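Local coordinates for protein acyl-coenzyme A oxidase (Caenorhabditis elegans, PDB 5K3H) that catalyses the FAD-dependent desaturation of acyl-CoA to (2E)-enoyl-CoA, reducing oxygen to hydrogen peroxide, in the first step of peroxisomal beta-oxidation, at residues N111-L115 and P190-G194; L115-F120 and I145-Y149; M219-R223 and L253-Y258; K242-N246 and E422-I428. Residue numbers count along the deposited sequence, not the author numbering.

Interaction 1: residues N111-L115 and P190-G194; sequences NPMAL and PGNLG
A single asparagine side chain can hold a loop against the start of a helix by answering backbone groups there. Pro190 to Leu193 form a type II beta turn, packed against a type I turn from Asn111 to Ala114 that leads into helix 114-127. Gly191 lies with its CA 5.9 Å from Leu115 CA, and its O is 3.6 Å from Leu115 CG; a beta carbon here would run into Leu115 CD2. Asn192, CA 5.7 Å from Pro112 CA, adopts a left-handed backbone (phi 61°, psi 15°) and, with chi1 m, sends its amide across: ND2 donates to Asn111 O (2.9 Å) and OD1 accepts from Leu115 N (3.0 Å). ND2 also serves Asp249. Asn111, chi1 p, closes an Asx turn through OD1 to Met113 N (2.8 Å). Leu193 turns its side-chain end away, onto Leu222 and Thr148. Since Gly191 binds FAD shared between the two subunits, this is a glycine-bearing turn of a flavin site, held against a helix N-terminus of the acyl-CoA oxidase fold.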
loop_
_atom_site.group_PDB
_atom_site.type_symbol
_atom_site.label_atom_id
_atom_site.label_comp_id
_atom_site.label_asym_id
_atom_site.label_seq_id
_atom_site.Cartn_x
_atom_site.Cartn_y
_atom_site.Cartn_z
ATOM N N ASN B 111 9.723 -12.466 -15.318
ATOM C CA ASN B 111 9.882 -13.314 -16.494
ATOM C C ASN B 111 10.441 -14.656 -16.037
ATOM O O ASN B 111 10.883 -14.790 -14.891
ATOM C CB ASN B 111 10.777 -12.645 -17.562
ATOM C CG ASN B 111 12.232 -12.577 -17.153
ATOM O OD1 ASN B 111 13.001 -13.503 -17.405
ATOM N ND2 ASN B 111 12.618 -11.476 -16.504
ATOM N N PRO B 112 10.383 -15.689 -16.889
ATOM C CA PRO B 112 10.816 -17.040 -16.462
ATOM C C PRO B 112 12.281 -17.159 -16.103
ATOM O O PRO B 112 12.689 -18.203 -15.561
ATOM C CB PRO B 112 10.498 -17.910 -17.681
ATOM C CG PRO B 112 9.358 -17.189 -18.362
ATOM C CD PRO B 112 9.658 -15.736 -18.178
ATOM N N MET B 113 13.101 -16.169 -16.446
ATOM C CA MET B 113 14.526 -16.216 -16.157
ATOM C C MET B 113 14.955 -15.047 -15.289
ATOM O O MET B 113 16.136 -14.685 -15.275
ATOM C CB MET B 113 15.325 -16.267 -17.460
ATOM C CG MET B 113 15.139 -17.579 -18.167
ATOM S SD MET B 113 16.105 -17.740 -19.671
ATOM C CE MET B 113 17.789 -17.587 -19.076
ATOM N N ALA B 114 14.007 -14.467 -14.560
ATOM C CA ALA B 114 14.292 -13.335 -13.687
ATOM C C ALA B 114 15.371 -13.647 -12.652
ATOM O O ALA B 114 16.256 -12.830 -12.402
ATOM C CB ALA B 114 13.018 -12.864 -13.001
ATOM N N LEU B 115 15.295 -14.830 -12.050
ATOM C CA LEU B 115 16.265 -15.235 -11.038
ATOM C C LEU B 115 17.539 -15.812 -11.652
ATOM O O LEU B 115 18.604 -15.780 -11.036
ATOM C CB LEU B 115 15.642 -16.241 -10.066
ATOM C CG LEU B 115 14.951 -15.641 -8.840
ATOM C CD1 LEU B 115 15.964 -14.971 -7.927
ATOM C CD2 LEU B 115 13.871 -14.656 -9.261
ATOM N N PRO B 190 11.660 -19.246 -3.658
ATOM C CA PRO B 190 12.634 -18.969 -4.734
ATOM C C PRO B 190 11.959 -18.701 -6.068
ATOM O O PRO B 190 11.109 -19.468 -6.522
ATOM C CB PRO B 190 13.479 -20.242 -4.786
ATOM C CG PRO B 190 13.447 -20.755 -3.396
ATOM C CD PRO B 190 12.065 -20.453 -2.905
ATOM N N GLY B 191 12.327 -17.579 -6.681
ATOM C CA GLY B 191 11.684 -17.170 -7.916
ATOM C C GLY B 191 12.041 -18.110 -9.051
ATOM O O GLY B 191 13.132 -18.685 -9.086
ATOM N N ASN B 192 11.070 -18.335 -9.938
ATOM C CA ASN B 192 11.220 -19.160 -11.136
ATOM C C ASN B 192 11.577 -20.610 -10.819
ATOM O O ASN B 192 12.023 -21.345 -11.711
ATOM C CB ASN B 192 12.243 -18.548 -12.089
ATOM C CG ASN B 192 11.859 -17.157 -12.494
ATOM O OD1 ASN B 192 12.647 -16.221 -12.360
ATOM N ND2 ASN B 192 10.628 -17.000 -12.967
ATOM N N LEU B 193 11.414 -21.020 -9.556
ATOM C CA LEU B 193 11.710 -22.372 -9.109
ATOM C C LEU B 193 10.564 -23.337 -9.380
ATOM O O LEU B 193 10.794 -24.545 -9.522
ATOM C CB LEU B 193 12.026 -22.371 -7.608
ATOM C CG LEU B 193 12.212 -23.742 -6.937
ATOM C CD1 LEU B 193 13.365 -24.522 -7.571
ATOM C CD2 LEU B 193 12.420 -23.623 -5.419
ATOM N N GLY B 194 9.331 -22.838 -9.433
ATOM C CA GLY B 194 8.189 -23.735 -9.421
ATOM C C GLY B 194 8.000 -24.477 -10.727
ATOM O O GLY B 194 7.653 -25.663 -10.730
#

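Interaction 2: residues L115-F120 and I145-Y149; sequences LHGVMF and IIGTY
A glycine, having no side chain, can let a helix come close to a strand, as helix 115-120 does over strand 147-149. The axes approach to 6.5 Å with their directions 43° apart, placing His116 CA 5.0 Å from Gly147 CA and Phe120 CA 4.8 Å from Thr148 CA. A wider pi-type turn spans residues 116-120, and Leu115 O accepts from both Met119 N (2.9 Å) and Phe120 N (3.1 Å). Phe120, chi1 t and chi2 57°, lays its ring over Gly147: the CA sits 3.4 Å from the ring centroid, 8° off the normal, in a CH-pi contact that a beta carbon would obstruct. At the ring edge, CE2 meets Ile145 CD1 at 4.0 Å. His116 is also t, with chi2 86°, so that ND1 accepts from Gly147 N (3.1 Å) while NE2 binds Ala140 O. Met119 is m at all three chi angles and curls its CE over the face of Tyr149 (chi1 t), 4.0 Å from the ring centroid; its CB touches Tyr149 CB at 3.5 Å. Leu115 CB rests 3.4 Å from Thr148 OG1, a hydroxyl hydrogen-bonded to Gly191 O. One water accepts weakly from His116 N (2.7 Å) and donates to Gly147 O (2.8 Å). Two residues ahead of FAD-binding Tyr149, Gly147 thus has polar partners at N and O, while its bare CA admits the aromatic face and the close helix.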
loop_
_atom_site.group_PDB
_atom_site.type_symbol
_atom_site.label_atom_id
_atom_site.label_comp_id
_atom_site.label_asym_id
_atom_site.label_seq_id
_atom_site.Cartn_x
_atom_site.Cartn_y
_atom_site.Cartn_z
ATOM N N LEU B 115 15.295 -14.830 -12.050
ATOM C CA LEU B 115 16.265 -15.235 -11.038
ATOM C C LEU B 115 17.539 -15.812 -11.652
ATOM O O LEU B 115 18.604 -15.780 -11.036
ATOM C CB LEU B 115 15.642 -16.241 -10.066
ATOM C CG LEU B 115 14.951 -15.641 -8.840
ATOM C CD1 LEU B 115 15.964 -14.971 -7.927
ATOM C CD2 LEU B 115 13.871 -14.656 -9.261
ATOM N N HIS B 116 17.421 -16.337 -12.866
ATOM C CA HIS B 116 18.564 -16.917 -13.573
ATOM C C HIS B 116 19.759 -15.969 -13.586
ATOM O O HIS B 116 20.910 -16.391 -13.383
ATOM C CB HIS B 116 18.143 -17.284 -14.991
ATOM C CG HIS B 116 19.217 -17.956 -15.771
ATOM N ND1 HIS B 116 19.435 -19.314 -15.723
ATOM C CD2 HIS B 116 20.135 -17.451 -16.628
ATOM C CE1 HIS B 116 20.446 -19.616 -16.516
ATOM N NE2 HIS B 116 20.891 -18.502 -17.073
ATOM N N GLY B 117 19.517 -14.696 -13.896
ATOM C CA GLY B 117 20.571 -13.696 -13.911
ATOM C C GLY B 117 20.849 -13.015 -12.584
ATOM O O GLY B 117 21.984 -12.607 -12.315
ATOM N N VAL B 118 19.813 -12.866 -11.754
ATOM C CA VAL B 118 19.947 -12.105 -10.513
ATOM C C VAL B 118 20.703 -12.907 -9.458
ATOM O O VAL B 118 21.561 -12.368 -8.752
ATOM C CB VAL B 118 18.554 -11.671 -9.998
ATOM C CG1 VAL B 118 18.667 -11.076 -8.629
ATOM C CG2 VAL B 118 17.911 -10.658 -10.928
ATOM N N MET B 119 20.418 -14.198 -9.341
ATOM C CA MET B 119 21.002 -15.009 -8.281
ATOM C C MET B 119 21.757 -16.222 -8.793
ATOM O O MET B 119 22.828 -16.529 -8.275
ATOM C CB MET B 119 19.905 -15.503 -7.310
ATOM C CG MET B 119 19.294 -14.444 -6.396
ATOM S SD MET B 119 20.479 -13.571 -5.359
ATOM C CE MET B 119 21.446 -14.916 -4.695
ATOM N N PHE B 120 21.221 -16.941 -9.778
ATOM C CA PHE B 120 21.833 -18.204 -10.187
ATOM C C PHE B 120 23.261 -17.986 -10.667
ATOM O O PHE B 120 24.223 -18.521 -10.089
ATOM C CB PHE B 120 20.985 -18.842 -11.291
ATOM C CG PHE B 120 21.434 -20.207 -11.715
ATOM C CD1 PHE B 120 21.544 -21.235 -10.796
ATOM C CD2 PHE B 120 21.661 -20.489 -13.056
ATOM C CE1 PHE B 120 21.923 -22.520 -11.202
ATOM C CE2 PHE B 120 22.026 -21.761 -13.475
ATOM C CZ PHE B 120 22.159 -22.780 -12.548
ATOM N N ILE B 145 20.469 -23.902 -19.815
ATOM C CA ILE B 145 19.735 -24.323 -18.634
ATOM C C ILE B 145 19.086 -23.094 -18.016
ATOM O O ILE B 145 19.457 -21.949 -18.297
ATOM C CB ILE B 145 20.652 -25.029 -17.612
ATOM C CG1 ILE B 145 21.819 -24.119 -17.220
ATOM C CG2 ILE B 145 21.141 -26.347 -18.164
ATOM C CD1 ILE B 145 22.706 -24.727 -16.138
ATOM N N ILE B 146 18.082 -23.341 -17.184
ATOM C CA ILE B 146 17.412 -22.281 -16.451
ATOM C C ILE B 146 17.565 -22.597 -14.972
ATOM O O ILE B 146 17.160 -23.674 -14.510
ATOM C CB ILE B 146 15.937 -22.150 -16.856
ATOM C CG1 ILE B 146 15.831 -21.845 -18.349
ATOM C CG2 ILE B 146 15.242 -21.074 -16.044
ATOM C CD1 ILE B 146 14.417 -21.793 -18.855
ATOM N N GLY B 147 18.153 -21.661 -14.231
ATOM C CA GLY B 147 18.460 -21.884 -12.841
ATOM C C GLY B 147 17.896 -20.781 -11.967
ATOM O O GLY B 147 17.506 -19.709 -12.431
ATOM N N THR B 148 17.851 -21.087 -10.676
ATOM C CA THR B 148 17.471 -20.137 -9.647
ATOM C C THR B 148 18.313 -20.453 -8.415
ATOM O O THR B 148 19.178 -21.334 -8.437
ATOM C CB THR B 148 15.952 -20.202 -9.392
ATOM O OG1 THR B 148 15.566 -19.238 -8.402
ATOM C CG2 THR B 148 15.542 -21.602 -8.936
ATOM N N TYR B 149 18.060 -19.722 -7.336
ATOM C CA TYR B 149 18.786 -19.879 -6.084
ATOM C C TYR B 149 17.755 -20.219 -5.015
ATOM O O TYR B 149 16.784 -19.482 -4.827
ATOM C CB TYR B 149 19.546 -18.592 -5.764
ATOM C CG TYR B 149 20.485 -18.679 -4.592
ATOM C CD1 TYR B 149 21.777 -19.124 -4.771
ATOM C CD2 TYR B 149 20.097 -18.300 -3.321
ATOM C CE1 TYR B 149 22.662 -19.207 -3.718
ATOM C CE2 TYR B 149 20.989 -18.385 -2.249
ATOM C CZ TYR B 149 22.267 -18.841 -2.467
ATOM O OH TYR B 149 23.169 -18.940 -1.438
HETATM O O HOH W 1 15.480 -18.085 -13.370
#

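Interaction 3: residues M219-R223 and L253-Y258; sequences MVPLR and LGFNNY
Tyr258, Leu222 and Val220 have the most surface buried where two segments meet mainly through side chains: the nearest CA pairs are Leu222 with Leu253 at 9.0 Å and Val220 with Tyr258 at 9.4 Å, too far for backbone pairing. Tyr258 points its CB toward residues 219-223 and, with chi1 t and chi2 78°, extends the ring until OH lies only 2.4 Å from Pro221 O, a very short contact in which the hydroxyl can donate to the carbonyl, though its one proton has another acceptor within reach. The same OH is 3.7 Å from Pro221 CG. Just before it the chain leaves strand 251-255 and turns through Asn257, whose left-handed backbone (phi 45°, psi 58°) belongs to a G1 beta bulge in which Asn257 and Tyr258 both face Leu178. The bulge thus carries the chain from a three-stranded antiparallel sheet into the larger mixed sheet, which also holds strand 211-221, and the side chains described here fill the space between the two layers of the beta domain. Val220, chi1 t, brings CG1 against two rings, 3.8 Å from Phe255 CE1 and 3.7 Å from Tyr258 CE2. Phe255 reaches it with chi1 m and chi2 -81°. Leu222, chi1 m and chi2 t, brings CD2 to 4.0 Å from CD2 of Leu253, itself chi1 t and chi2 p; Leu222 also packs on Ile236 and Leu193, and Tyr258 on Ile234 and Leu231.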
loop_
_atom_site.group_PDB
_atom_site.type_symbol
_atom_site.label_atom_id
_atom_site.label_comp_id
_atom_site.label_asym_id
_atom_site.label_seq_id
_atom_site.Cartn_x
_atom_site.Cartn_y
_atom_site.Cartn_z
ATOM N N MET B 219 25.018 -27.500 -6.475
ATOM C CA MET B 219 24.344 -27.520 -7.763
ATOM C C MET B 219 23.421 -28.726 -7.778
ATOM O O MET B 219 23.849 -29.835 -7.458
ATOM C CB MET B 219 25.359 -27.579 -8.908
ATOM C CG MET B 219 24.728 -27.645 -10.288
ATOM S SD MET B 219 23.676 -26.208 -10.654
ATOM C CE MET B 219 24.944 -25.004 -10.968
ATOM N N VAL B 220 22.138 -28.505 -8.083
ATOM C CA VAL B 220 21.123 -29.545 -7.993
ATOM C C VAL B 220 20.298 -29.595 -9.274
ATOM O O VAL B 220 19.645 -28.609 -9.626
ATOM C CB VAL B 220 20.193 -29.352 -6.781
ATOM C CG1 VAL B 220 19.200 -30.506 -6.685
ATOM C CG2 VAL B 220 20.993 -29.241 -5.505
ATOM N N PRO B 221 20.328 -30.698 -10.032
ATOM C CA PRO B 221 19.359 -30.866 -11.123
ATOM C C PRO B 221 17.985 -31.162 -10.570
ATOM O O PRO B 221 17.826 -31.986 -9.662
ATOM C CB PRO B 221 19.900 -32.053 -11.925
ATOM C CG PRO B 221 20.806 -32.766 -11.016
ATOM C CD PRO B 221 21.314 -31.797 -9.981
ATOM N N LEU B 222 16.988 -30.497 -11.145
ATOM C CA LEU B 222 15.610 -30.578 -10.682
ATOM C C LEU B 222 14.692 -31.314 -11.636
ATOM O O LEU B 222 13.810 -32.041 -11.187
ATOM C CB LEU B 222 15.040 -29.168 -10.470
ATOM C CG LEU B 222 15.872 -28.216 -9.632
ATOM C CD1 LEU B 222 15.241 -26.821 -9.690
ATOM C CD2 LEU B 222 15.980 -28.765 -8.221
ATOM N N ARG B 223 14.850 -31.089 -12.936
ATOM C CA ARG B 223 13.999 -31.661 -13.967
ATOM C C ARG B 223 14.868 -32.218 -15.084
ATOM O O ARG B 223 15.990 -31.758 -15.315
ATOM C CB ARG B 223 13.027 -30.624 -14.547
ATOM C CG ARG B 223 12.005 -30.099 -13.557
ATOM C CD ARG B 223 11.298 -28.868 -14.113
ATOM N NE ARG B 223 10.271 -28.349 -13.211
ATOM C CZ ARG B 223 8.982 -28.674 -13.259
ATOM N NH1 ARG B 223 8.542 -29.519 -14.187
ATOM N NH2 ARG B 223 8.131 -28.142 -12.384
ATOM N N LEU B 253 10.006 -26.778 -3.119
ATOM C CA LEU B 253 10.928 -27.841 -3.489
ATOM C C LEU B 253 11.225 -28.722 -2.291
ATOM O O LEU B 253 11.698 -28.226 -1.260
ATOM C CB LEU B 253 12.242 -27.269 -4.029
ATOM C CG LEU B 253 13.432 -28.199 -4.292
ATOM C CD1 LEU B 253 13.118 -29.244 -5.359
ATOM C CD2 LEU B 253 14.659 -27.379 -4.671
ATOM N N GLY B 254 11.002 -30.025 -2.457
ATOM C CA GLY B 254 11.347 -30.996 -1.440
ATOM C C GLY B 254 12.145 -32.139 -2.032
ATOM O O GLY B 254 11.989 -32.494 -3.199
ATOM N N PHE B 255 13.031 -32.695 -1.215
ATOM C CA PHE B 255 13.894 -33.807 -1.597
ATOM C C PHE B 255 13.555 -35.018 -0.740
ATOM O O PHE B 255 13.421 -34.895 0.490
ATOM C CB PHE B 255 15.363 -33.473 -1.391
ATOM C CG PHE B 255 15.789 -32.202 -2.037
ATOM C CD1 PHE B 255 16.088 -32.164 -3.399
ATOM C CD2 PHE B 255 15.900 -31.036 -1.282
ATOM C CE1 PHE B 255 16.488 -30.989 -4.008
ATOM C CE2 PHE B 255 16.299 -29.844 -1.876
ATOM C CZ PHE B 255 16.595 -29.817 -3.241
ATOM N N ASN B 256 13.447 -36.182 -1.382
ATOM C CA ASN B 256 13.307 -37.472 -0.687
ATOM C C ASN B 256 14.604 -38.248 -0.901
ATOM O O ASN B 256 14.735 -39.007 -1.860
ATOM C CB ASN B 256 12.093 -38.249 -1.206
ATOM C CG ASN B 256 11.823 -39.523 -0.414
ATOM O OD1 ASN B 256 12.365 -39.721 0.684
ATOM N ND2 ASN B 256 10.923 -40.375 -0.945
ATOM N N ASN B 257 15.562 -38.040 0.001
ATOM C CA ASN B 257 16.882 -38.679 -0.046
ATOM C C ASN B 257 17.468 -38.628 -1.466
ATOM O O ASN B 257 17.771 -39.654 -2.086
ATOM C CB ASN B 257 16.807 -40.110 0.502
ATOM C CG ASN B 257 16.564 -40.142 2.020
ATOM O OD1 ASN B 257 17.318 -39.531 2.802
ATOM N ND2 ASN B 257 15.500 -40.842 2.446
ATOM N N TYR B 258 17.605 -37.396 -1.979
ATOM C CA TYR B 258 17.991 -37.132 -3.366
ATOM C C TYR B 258 19.505 -37.022 -3.488
ATOM O O TYR B 258 20.114 -36.139 -2.876
ATOM C CB TYR B 258 17.320 -35.844 -3.840
ATOM C CG TYR B 258 17.492 -35.484 -5.299
ATOM C CD1 TYR B 258 16.750 -36.108 -6.290
ATOM C CD2 TYR B 258 18.391 -34.494 -5.675
ATOM C CE1 TYR B 258 16.903 -35.756 -7.628
ATOM C CE2 TYR B 258 18.557 -34.134 -6.993
ATOM C CZ TYR B 258 17.813 -34.764 -7.969
ATOM O OH TYR B 258 17.992 -34.389 -9.283
#

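Interaction 4: residues K242-N246 and E422-I428; sequences KMAYN and EIYGVAI
Here a loop of the beta domain, between strands 234-238 and 251-255, docks on helix 420-428 of the C-terminal helical region by close packing plus one carboxylate. Ala244 CA comes within 5.1 Å of Gly425 CA and Tyr245 CA within 5.6 Å of Val426 CA. Ala244 points its CB at the helix, 3.6 Å from Gly425 C, where a beta carbon on Gly425 would clash. Met243, chi1 p and chi2 t, spreads CE to 4.2 Å from Gly425 CA and 4.4 Å from Ile428 CG2. Tyr245 has a left-handed backbone (63°, 40°); its N donates to Glu422 OE2 (3.1 Å) and its CD1 meets Val426 CG1 at 3.9 Å. Waters extend the carboxylate to Asn246: one bridges Glu422 OE2 and Asn246 N (2.8 Å each), another Glu422 OE1 and Asn246 ND2 (3.0 Å each). Asn246 also ties the loop, OD1 accepting from Lys242 N (2.8 Å). Tyr414 of the second subunit hydrogen-bonds to Gly425 O, making this a beta-domain to helical-domain junction at the dimer interface of an acyl-CoA oxidase.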
loop_
_atom_site.group_PDB
_atom_site.type_symbol
_atom_site.label_atom_id
_atom_site.label_comp_id
_atom_site.label_asym_id
_atom_site.label_seq_id
_atom_site.Cartn_x
_atom_site.Cartn_y
_atom_site.Cartn_z
ATOM N N LYS B 242 0.066 -14.296 -6.318
ATOM C CA LYS B 242 0.622 -13.310 -5.395
ATOM C C LYS B 242 -0.028 -11.947 -5.605
ATOM O O LYS B 242 -0.870 -11.751 -6.501
ATOM C CB LYS B 242 2.145 -13.212 -5.534
ATOM C CG LYS B 242 2.861 -14.519 -5.269
ATOM C CD LYS B 242 4.253 -14.470 -5.752
ATOM C CE LYS B 242 4.220 -14.381 -7.249
ATOM N NZ LYS B 242 5.546 -14.180 -7.839
ATOM N N MET B 243 0.358 -11.000 -4.738
ATOM C CA MET B 243 -0.201 -9.656 -4.817
ATOM C C MET B 243 0.337 -8.899 -6.028
ATOM O O MET B 243 -0.348 -8.039 -6.578
ATOM C CB MET B 243 0.053 -8.893 -3.511
ATOM C CG MET B 243 1.348 -8.122 -3.430
ATOM S SD MET B 243 1.484 -7.235 -1.854
ATOM C CE MET B 243 0.970 -5.567 -2.281
ATOM N N ALA B 244 1.528 -9.231 -6.481
ATOM C CA ALA B 244 2.073 -8.630 -7.688
ATOM C C ALA B 244 3.186 -9.548 -8.170
ATOM O O ALA B 244 3.422 -10.615 -7.594
ATOM C CB ALA B 244 2.552 -7.191 -7.430
ATOM N N TYR B 245 3.868 -9.137 -9.237
ATOM C CA TYR B 245 5.061 -9.858 -9.686
ATOM C C TYR B 245 4.718 -11.284 -10.120
ATOM O O TYR B 245 5.450 -12.227 -9.831
ATOM C CB TYR B 245 6.110 -9.873 -8.571
ATOM C CG TYR B 245 7.517 -10.055 -9.058
ATOM C CD1 TYR B 245 8.030 -9.212 -10.035
ATOM C CD2 TYR B 245 8.348 -11.023 -8.512
ATOM C CE1 TYR B 245 9.321 -9.346 -10.485
ATOM C CE2 TYR B 245 9.667 -11.164 -8.952
ATOM C CZ TYR B 245 10.142 -10.319 -9.944
ATOM O OH TYR B 245 11.437 -10.426 -10.408
ATOM N N ASN B 246 3.585 -11.449 -10.795
ATOM C CA ASN B 246 2.993 -12.770 -10.957
ATOM C C ASN B 246 3.493 -13.530 -12.177
ATOM O O ASN B 246 3.104 -14.689 -12.359
ATOM C CB ASN B 246 1.478 -12.651 -10.995
ATOM C CG ASN B 246 0.891 -12.576 -9.602
ATOM O OD1 ASN B 246 1.036 -13.519 -8.823
ATOM N ND2 ASN B 246 0.241 -11.455 -9.270
ATOM N N GLU B 422 0.500 -1.884 -9.434
ATOM C CA GLU B 422 1.462 -2.937 -9.747
ATOM C C GLU B 422 2.889 -2.454 -9.508
ATOM O O GLU B 422 3.730 -3.212 -9.010
ATOM C CB GLU B 422 1.276 -3.399 -11.198
ATOM C CG GLU B 422 2.075 -4.651 -11.609
ATOM C CD GLU B 422 1.604 -5.939 -10.949
ATOM O OE1 GLU B 422 0.435 -6.011 -10.501
ATOM O OE2 GLU B 422 2.424 -6.875 -10.852
ATOM N N ILE B 423 3.177 -1.189 -9.840
ATOM C CA ILE B 423 4.482 -0.616 -9.515
ATOM C C ILE B 423 4.735 -0.700 -8.013
ATOM O O ILE B 423 5.822 -1.095 -7.577
ATOM C CB ILE B 423 4.570 0.841 -10.029
ATOM C CG1 ILE B 423 4.515 0.901 -11.560
ATOM C CG2 ILE B 423 5.820 1.540 -9.524
ATOM C CD1 ILE B 423 4.134 2.282 -12.104
ATOM N N TYR B 424 3.722 -0.376 -7.199
ATOM C CA TYR B 424 3.848 -0.496 -5.749
ATOM C C TYR B 424 4.123 -1.936 -5.338
ATOM O O TYR B 424 5.013 -2.210 -4.524
ATOM C CB TYR B 424 2.568 0.024 -5.075
ATOM C CG TYR B 424 2.516 -0.147 -3.562
ATOM C CD1 TYR B 424 3.227 0.706 -2.710
ATOM C CD2 TYR B 424 1.753 -1.157 -2.984
ATOM C CE1 TYR B 424 3.179 0.550 -1.333
ATOM C CE2 TYR B 424 1.703 -1.316 -1.604
ATOM C CZ TYR B 424 2.425 -0.461 -0.782
ATOM O OH TYR B 424 2.380 -0.613 0.597
ATOM N N GLY B 425 3.329 -2.871 -5.852
ATOM C CA GLY B 425 3.443 -4.256 -5.415
ATOM C C GLY B 425 4.777 -4.906 -5.746
ATOM O O GLY B 425 5.285 -5.736 -4.985
ATOM N N VAL B 426 5.341 -4.583 -6.902
ATOM C CA VAL B 426 6.647 -5.132 -7.223
ATOM C C VAL B 426 7.717 -4.497 -6.339
ATOM O O VAL B 426 8.540 -5.201 -5.748
ATOM C CB VAL B 426 6.951 -4.937 -8.714
ATOM C CG1 VAL B 426 8.351 -5.449 -9.020
ATOM C CG2 VAL B 426 5.891 -5.638 -9.541
ATOM N N ALA B 427 7.708 -3.158 -6.210
ATOM C CA ALA B 427 8.714 -2.472 -5.388
ATOM C C ALA B 427 8.710 -2.963 -3.943
ATOM O O ALA B 427 9.768 -3.094 -3.322
ATOM C CB ALA B 427 8.496 -0.966 -5.419
ATOM N N ILE B 428 7.532 -3.201 -3.374
ATOM C CA ILE B 428 7.472 -3.587 -1.969
ATOM C C ILE B 428 7.858 -5.053 -1.774
ATOM O O ILE B 428 8.249 -5.448 -0.674
ATOM C CB ILE B 428 6.070 -3.256 -1.430
ATOM C CG1 ILE B 428 6.189 -2.693 -0.027
ATOM C CG2 ILE B 428 5.112 -4.459 -1.522
ATOM C CD1 ILE B 428 6.796 -1.280 -0.002
HETATM O O HOH W 2 1.788 -9.442 -11.687
HETATM O O HOH W 3 -0.548 -8.823 -10.366
#

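How the interactions relate
Interactions 1 and 2 form one continuous region, their centres 7 Å apart: they share Leu115 and helix 114-127, and Gly191 O probably hydrogen-bonds Thr148 OG1. Along the chain, 115-120 and 145-149 fall between the segments of interaction 1. Interaction 3 lies about 16 Å from the centres of both, joined by Leu193 packing on Leu222 and by Phe120 on Met219; interactions 2 and 3 reach the same mixed sheet. Interaction 4, centred 15 Å from interaction 1, touches it through Ala114 and Tyr245, but its centre is about 29 Å from that of interaction 3, without touching; their segments alternate along the chain. FAD-binding Tyr149 and Gly191 thus sit where helices and the beta domain converge.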